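Local coordinates for ferredoxin (Mycobacterium smegmatis, PDB 2V2K), which carries two iron-sulfur clusters and transfers electrons in a wide variety of metabolic reactions, at residues 2-7 / 32-37; 28-33 / 95-100. One frame throughout, in Å; residues are numbered along the deposited sequence.

Contact 1. Residues 2-7 / 32-37. With F3S (Fe3-s4 cluster), chain C; F3S (Fe3-s4 cluster), chain D.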
loop_
_atom_site.group_PDB
_atom_site.type_symbol
_atom_site.label_atom_id
_atom_site.label_comp_id
_atom_site.label_asym_id
_atom_site.label_seq_id
_atom_site.Cartn_x
_atom_site.Cartn_y
_atom_site.Cartn_z
ATOM N N TYR A 2 -8.509 3.238 1.753
ATOM C CA TYR A 2 -7.568 2.998 2.816
ATOM C C TYR A 2 -6.134 3.198 2.241
ATOM O O TYR A 2 -5.937 3.232 1.014
ATOM C CB TYR A 2 -7.783 1.595 3.411
ATOM C CG TYR A 2 -8.975 1.524 4.356
ATOM C CD1 TYR A 2 -8.804 1.200 5.700
ATOM C CD2 TYR A 2 -10.260 1.838 3.920
ATOM C CE1 TYR A 2 -9.894 1.145 6.572
ATOM C CE2 TYR A 2 -11.357 1.786 4.785
ATOM C CZ TYR A 2 -11.167 1.434 6.103
ATOM O OH TYR A 2 -12.251 1.385 6.968
ATOM N N VAL A 3 -5.176 3.374 3.146
ATOM C CA VAL A 3 -3.791 3.802 2.852
ATOM C C VAL A 3 -2.793 2.959 3.661
ATOM O O VAL A 3 -2.973 2.778 4.869
ATOM C CB VAL A 3 -3.583 5.313 3.169
ATOM C CG1 VAL A 3 -2.138 5.721 2.922
ATOM C CG2 VAL A 3 -4.559 6.148 2.340
ATOM N N ILE A 4 -1.756 2.434 2.995
ATOM C CA ILE A 4 -0.627 1.809 3.689
ATOM C C ILE A 4 0.442 2.894 3.950
ATOM O O ILE A 4 0.882 3.596 3.032
ATOM C CB ILE A 4 -0.062 0.594 2.897
ATOM C CG1 ILE A 4 -1.182 -0.427 2.604
ATOM C CG2 ILE A 4 1.081 -0.058 3.667
ATOM C CD1 ILE A 4 -0.748 -1.698 1.881
ATOM N N ALA A 5 0.857 2.998 5.212
ATOM C CA ALA A 5 1.840 3.998 5.673
ATOM C C ALA A 5 3.205 3.350 6.055
ATOM O O ALA A 5 3.419 2.138 5.825
ATOM C CB ALA A 5 1.243 4.789 6.871
ATOM N N GLU A 6 4.101 4.150 6.651
ATOM C CA GLU A 6 5.531 3.793 6.852
ATOM C C GLU A 6 5.858 2.466 7.551
ATOM O O GLU A 6 6.860 1.856 7.209
ATOM C CB GLU A 6 6.289 4.935 7.574
ATOM C CG GLU A 6 7.839 4.806 7.492
ATOM C CD GLU A 6 8.597 6.152 7.571
ATOM O OE1 GLU A 6 8.364 7.066 6.736
ATOM O OE2 GLU A 6 9.474 6.284 8.454
ATOM N N PRO A 7 5.017 1.994 8.508
ATOM C CA PRO A 7 5.345 0.713 9.157
ATOM C C PRO A 7 5.473 -0.513 8.260
ATOM O O PRO A 7 6.163 -1.458 8.639
ATOM C CB PRO A 7 4.216 0.524 10.172
ATOM C CG PRO A 7 3.721 1.900 10.426
ATOM C CD PRO A 7 3.809 2.592 9.097
ATOM N N LEU A 32 3.809 -2.592 0.321
ATOM C CA LEU A 32 2.572 -2.749 -0.448
ATOM C C LEU A 32 1.814 -1.409 -0.508
ATOM O O LEU A 32 2.043 -0.526 0.303
ATOM C CB LEU A 32 1.680 -3.850 0.124
ATOM C CG LEU A 32 2.029 -5.215 -0.453
ATOM C CD1 LEU A 32 3.430 -5.612 0.045
ATOM C CD2 LEU A 32 0.985 -6.268 -0.104
ATOM N N TYR A 33 0.944 -1.292 -1.512
ATOM C CA TYR A 33 0.220 -0.059 -1.865
ATOM C C TYR A 33 -1.234 -0.380 -2.207
ATOM O O TYR A 33 -1.505 -1.332 -2.966
ATOM C CB TYR A 33 0.883 0.624 -3.068
ATOM C CG TYR A 33 2.373 0.948 -2.924
ATOM C CD1 TYR A 33 3.367 -0.009 -3.195
ATOM C CD2 TYR A 33 2.781 2.209 -2.530
ATOM C CE1 TYR A 33 4.734 0.308 -3.068
ATOM C CE2 TYR A 33 4.137 2.533 -2.397
ATOM C CZ TYR A 33 5.100 1.579 -2.679
ATOM O OH TYR A 33 6.427 1.933 -2.531
ATOM N N ILE A 34 -2.165 0.365 -1.630
ATOM C CA ILE A 34 -3.619 0.213 -1.918
ATOM C C ILE A 34 -3.980 1.119 -3.083
ATOM O O ILE A 34 -3.719 2.343 -3.034
ATOM C CB ILE A 34 -4.497 0.538 -0.691
ATOM C CG1 ILE A 34 -4.273 -0.537 0.388
ATOM C CG2 ILE A 34 -5.977 0.716 -1.104
ATOM C CD1 ILE A 34 -4.930 -0.286 1.746
ATOM N N HIS A 35 -4.581 0.547 -4.127
ATOM C CA HIS A 35 -4.986 1.355 -5.286
ATOM C C HIS A 35 -6.212 2.177 -4.940
ATOM O O HIS A 35 -7.275 1.596 -4.707
ATOM C CB HIS A 35 -5.302 0.458 -6.487
ATOM C CG HIS A 35 -5.285 1.181 -7.784
ATOM N ND1 HIS A 35 -5.872 2.413 -7.948
ATOM C CD2 HIS A 35 -4.738 0.860 -8.981
ATOM C CE1 HIS A 35 -5.674 2.830 -9.185
ATOM N NE2 HIS A 35 -4.972 1.917 -9.826
ATOM N N PRO A 36 -6.074 3.516 -4.902
ATOM C CA PRO A 36 -7.165 4.389 -4.446
ATOM C C PRO A 36 -8.399 4.463 -5.358
ATOM O O PRO A 36 -9.460 4.921 -4.914
ATOM C CB PRO A 36 -6.508 5.777 -4.383
ATOM C CG PRO A 36 -5.423 5.724 -5.305
ATOM C CD PRO A 36 -4.900 4.317 -5.308
ATOM N N ASP A 37 -8.257 4.048 -6.617
ATOM C CA ASP A 37 -9.380 4.001 -7.566
ATOM C C ASP A 37 -10.023 2.603 -7.669
ATOM O O ASP A 37 -10.992 2.433 -8.406
ATOM C CB ASP A 37 -8.912 4.467 -8.943
ATOM C CG ASP A 37 -8.221 5.822 -8.898
ATOM O OD1 ASP A 37 -8.796 6.770 -8.313
ATOM O OD2 ASP A 37 -7.111 5.947 -9.455
HETATM FE FE1 F3S C . -9.845 -1.299 0.363
HETATM FE FE3 F3S C . -8.816 -2.842 2.386
HETATM FE FE4 F3S C . -9.635 -3.954 0.065
HETATM S S1 F3S C . -10.292 -1.118 2.585
HETATM S S2 F3S C . -11.411 -2.668 -0.615
HETATM S S3 F3S C . -7.873 -2.432 0.320
HETATM S S4 F3S C . -9.972 -4.829 2.188
HETATM FE FE1 F3S D . 0.132 -5.686 4.580
HETATM FE FE3 F3S D . 2.379 -4.319 4.878
HETATM FE FE4 F3S D . 0.909 -4.917 6.999
HETATM S S1 F3S D . 2.123 -5.945 3.527
HETATM S S2 F3S D . -0.080 -6.863 6.511
HETATM S S3 F3S D . 0.391 -3.617 5.238
HETATM S S4 F3S D . 3.201 -4.807 6.804
HETATM O O HOH W 1 -4.473 4.297 -1.164
#

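Contact 2. Residues 28-33 / 95-100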
loop_
_atom_site.group_PDB
_atom_site.type_symbol
_atom_site.label_atom_id
_atom_site.label_comp_id
_atom_site.label_asym_id
_atom_site.label_seq_id
_atom_site.Cartn_x
_atom_site.Cartn_y
_atom_site.Cartn_z
ATOM N N GLY A 28 5.257 -3.536 -4.116
ATOM C CA GLY A 28 6.482 -2.892 -4.618
ATOM C C GLY A 28 7.711 -3.552 -3.987
ATOM O O GLY A 28 7.595 -4.510 -3.228
ATOM N N ALA A 29 8.888 -3.028 -4.309
ATOM C CA ALA A 29 10.134 -3.458 -3.692
ATOM C C ALA A 29 10.200 -3.174 -2.191
ATOM O O ALA A 29 10.749 -3.984 -1.438
ATOM C CB ALA A 29 11.314 -2.784 -4.396
ATOM N N ARG A 30 9.673 -2.020 -1.757
ATOM C CA ARG A 30 9.791 -1.555 -0.372
ATOM C C ARG A 30 8.570 -1.783 0.522
ATOM O O ARG A 30 8.711 -1.896 1.742
ATOM C CB ARG A 30 10.097 -0.044 -0.335
ATOM C CG ARG A 30 11.347 0.384 -1.053
ATOM C CD ARG A 30 12.612 -0.262 -0.506
ATOM N NE ARG A 30 12.934 0.074 0.889
ATOM C CZ ARG A 30 13.517 1.202 1.305
ATOM N NH1 ARG A 30 13.829 2.172 0.449
ATOM N NH2 ARG A 30 13.788 1.374 2.597
ATOM N N MET A 31 7.383 -1.785 -0.072
ATOM C CA MET A 31 6.121 -1.916 0.689
ATOM C C MET A 31 4.995 -2.359 -0.253
ATOM O O MET A 31 5.223 -2.539 -1.451
ATOM C CB MET A 31 5.747 -0.594 1.416
ATOM C CG MET A 31 5.547 0.599 0.504
ATOM S SD MET A 31 5.282 2.167 1.373
ATOM C CE MET A 31 3.632 1.987 2.035
ATOM N N LEU A 32 3.809 -2.592 0.321
ATOM C CA LEU A 32 2.572 -2.749 -0.448
ATOM C C LEU A 32 1.814 -1.409 -0.508
ATOM O O LEU A 32 2.043 -0.526 0.303
ATOM C CB LEU A 32 1.680 -3.850 0.124
ATOM C CG LEU A 32 2.029 -5.215 -0.453
ATOM C CD1 LEU A 32 3.430 -5.612 0.045
ATOM C CD2 LEU A 32 0.985 -6.268 -0.104
ATOM N N TYR A 33 0.944 -1.292 -1.512
ATOM C CA TYR A 33 0.220 -0.059 -1.865
ATOM C C TYR A 33 -1.234 -0.380 -2.207
ATOM O O TYR A 33 -1.505 -1.332 -2.966
ATOM C CB TYR A 33 0.883 0.624 -3.068
ATOM C CG TYR A 33 2.373 0.948 -2.924
ATOM C CD1 TYR A 33 3.367 -0.009 -3.195
ATOM C CD2 TYR A 33 2.781 2.209 -2.530
ATOM C CE1 TYR A 33 4.734 0.308 -3.068
ATOM C CE2 TYR A 33 4.137 2.533 -2.397
ATOM C CZ TYR A 33 5.100 1.579 -2.679
ATOM O OH TYR A 33 6.427 1.933 -2.531
ATOM N N GLN A 95 9.622 7.729 -5.857
ATOM C CA GLN A 95 10.936 8.225 -5.411
ATOM C C GLN A 95 11.054 8.381 -3.886
ATOM O O GLN A 95 12.028 7.912 -3.280
ATOM C CB GLN A 95 11.274 9.551 -6.087
ATOM C CG GLN A 95 12.760 9.916 -6.034
ATOM C CD GLN A 95 13.655 8.898 -6.745
ATOM O OE1 GLN A 95 13.438 8.578 -7.919
ATOM N NE2 GLN A 95 14.668 8.387 -6.030
ATOM N N ALA A 96 10.050 9.027 -3.290
ATOM C CA ALA A 96 9.997 9.295 -1.848
ATOM C C ALA A 96 10.175 8.044 -0.988
ATOM O O ALA A 96 10.774 8.113 0.083
ATOM C CB ALA A 96 8.670 9.989 -1.486
ATOM N N ILE A 97 9.648 6.910 -1.445
ATOM C CA ILE A 97 9.786 5.632 -0.733
ATOM C C ILE A 97 11.106 4.919 -1.130
ATOM O O ILE A 97 11.770 4.300 -0.286
ATOM C CB ILE A 97 8.522 4.720 -0.936
ATOM C CG1 ILE A 97 7.366 5.215 -0.065
ATOM C CG2 ILE A 97 8.784 3.264 -0.528
ATOM C CD1 ILE A 97 6.761 6.457 -0.515
ATOM N N LYS A 98 11.490 5.008 -2.402
ATOM C CA LYS A 98 12.762 4.435 -2.857
ATOM C C LYS A 98 13.939 5.014 -2.080
ATOM O O LYS A 98 14.898 4.312 -1.803
ATOM C CB LYS A 98 12.993 4.705 -4.342
ATOM C CG LYS A 98 12.289 3.737 -5.240
ATOM C CD LYS A 98 12.827 3.819 -6.657
ATOM C CE LYS A 98 12.386 5.075 -7.361
ATOM N NZ LYS A 98 12.601 4.931 -8.822
ATOM N N ASP A 99 13.859 6.297 -1.746
ATOM C CA ASP A 99 14.941 6.992 -1.069
ATOM C C ASP A 99 15.076 6.691 0.417
ATOM O O ASP A 99 16.113 6.978 0.987
ATOM C CB ASP A 99 14.779 8.499 -1.241
ATOM C CG ASP A 99 15.039 8.967 -2.669
ATOM O OD1 ASP A 99 15.681 8.228 -3.470
ATOM O OD2 ASP A 99 14.596 10.095 -2.985
ATOM N N LEU A 100 14.059 6.113 1.055
ATOM C CA LEU A 100 14.167 5.801 2.484
ATOM C C LEU A 100 15.342 4.846 2.788
ATOM O O LEU A 100 15.528 3.872 2.086
ATOM C CB LEU A 100 12.869 5.162 2.990
ATOM C CG LEU A 100 11.615 6.025 3.014
ATOM C CD1 LEU A 100 10.432 5.151 3.372
ATOM C CD2 LEU A 100 11.745 7.171 3.991
#

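Contact 1. Residues 2-7 / 32-37
Tyr2 and Ile34 face each other across two antiparallel strands that run side by side without pairing, slightly farther apart than sheet neighbours; a water links their backbones. The axes of 2-4 and 32-34 approach to 5.9 Å at 164°, and the water donates to both Tyr2 O and Ile34 O, 2.8 Å from each. Side chains fill the rest of the seam. In the Ile4 conformer described here, one of two modelled, Ile4 and Ile34 cross at about a right angle. A chi1 of -55° in Ile4 and -68° in Ile34 places each CG1 beside its backbone N, and there Ile4 CG1 meets Ile34 CG1 at 3.8 Å. The second branch of Ile34, CG2, rests against Tyr2 O, while Ile4 CD1 lies 3.4 Å from Leu32 O, a buried carbonyl without a partner in the model. The dicluster ferredoxin fold explains the seam: 2-4 pairs with 54-56 and 32-34 with 25-27, so two two-stranded antiparallel sheets abut around a pseudo-twofold axis, with Asn71 bonding both Ile4 O and Ile34 N. Each isoleucine packs near one cluster. Both are modelled as [3Fe-4S], although the chain C site is the one expected, by similarity, to hold the [4Fe-4S] cluster. Here the flat, apolar face of the Tyr2 ring covers sulfur S1, 3.2 Å from Tyr2 CD2. At the other cluster, in chain D, branched aliphatic groups bring no polar group to the sulfides: Leu32 CD1 comes within 3.7 Å of sulfur S1, and Ile4 CG2 meets sulfur S3 at 4.0 Å.

Contact 2. Residues 28-33 / 95-100
Arg30 and Ile97 form the centre of a partly buried contact in which the C-terminal segment, with helix 95-98, packs on the hairpin turn between strands 25-27 and 32-34. The two side chains slide past each other in opposite directions, and Ile97 CG2 touches Arg30 CB at 3.6 Å. The same methyl lies 3.4 Å from Tyr33 OH, whose polar partner is Asp93, just before the helix. Met31 crosses Ile97 at about a right angle, its SD 4.0 Å from Ile97 CG1. A branched isoleucine suits this place, since its two arms reach different partners, and helix 67-73 packs on it through Tyr67 and Ala70.

Beyond this apolar patch Arg30 turns polar. Its chain bends at chi2 (-60°) and again at chi3, and the guanidinium grips Leu100 O end-on with two nitrogens: NH1 at 2.9 Å from Leu100 O with an N-H...O angle of 148°, and NH2 at 3.1 Å from Leu100 O with 139°. The oxygen lies close to the guanidinium plane, although NH2 stands above the carbonyl plane. Ile97 O, 3.1 Å from NH1, is near but poorly angled for a bond, as is Lys98 O at the guanidinium edge. Asp10 takes NE in a salt bridge. The cation thus meets a carboxylate and a group of backbone carbonyls, whose partial negative charges probably offset the cost of burying part of it and help to hold the C-terminal segment against the turn.

How the contacts relate
Contact 1 lies about 3 Å from the centre of the chain, flanked by side chains that reach both clusters, whereas contact 2 is partly buried, with its Arg30 end nearer the surface. Both use strand 32-34 and share Leu32 and Tyr33, but on different sides of it: Leu32 serves the seam and its cluster, Tyr33 the C-terminal helix. The two centres are 11 Å apart, and Met31 joins them, its CE 3.3 Å from Ile4 O. The chemistry follows the place: contact 1 is aliphatic, with sulfides and one bridging water, while contact 2 adds to its apolar patch a charged guanidinium that binds backbone carbonyl and carboxylate.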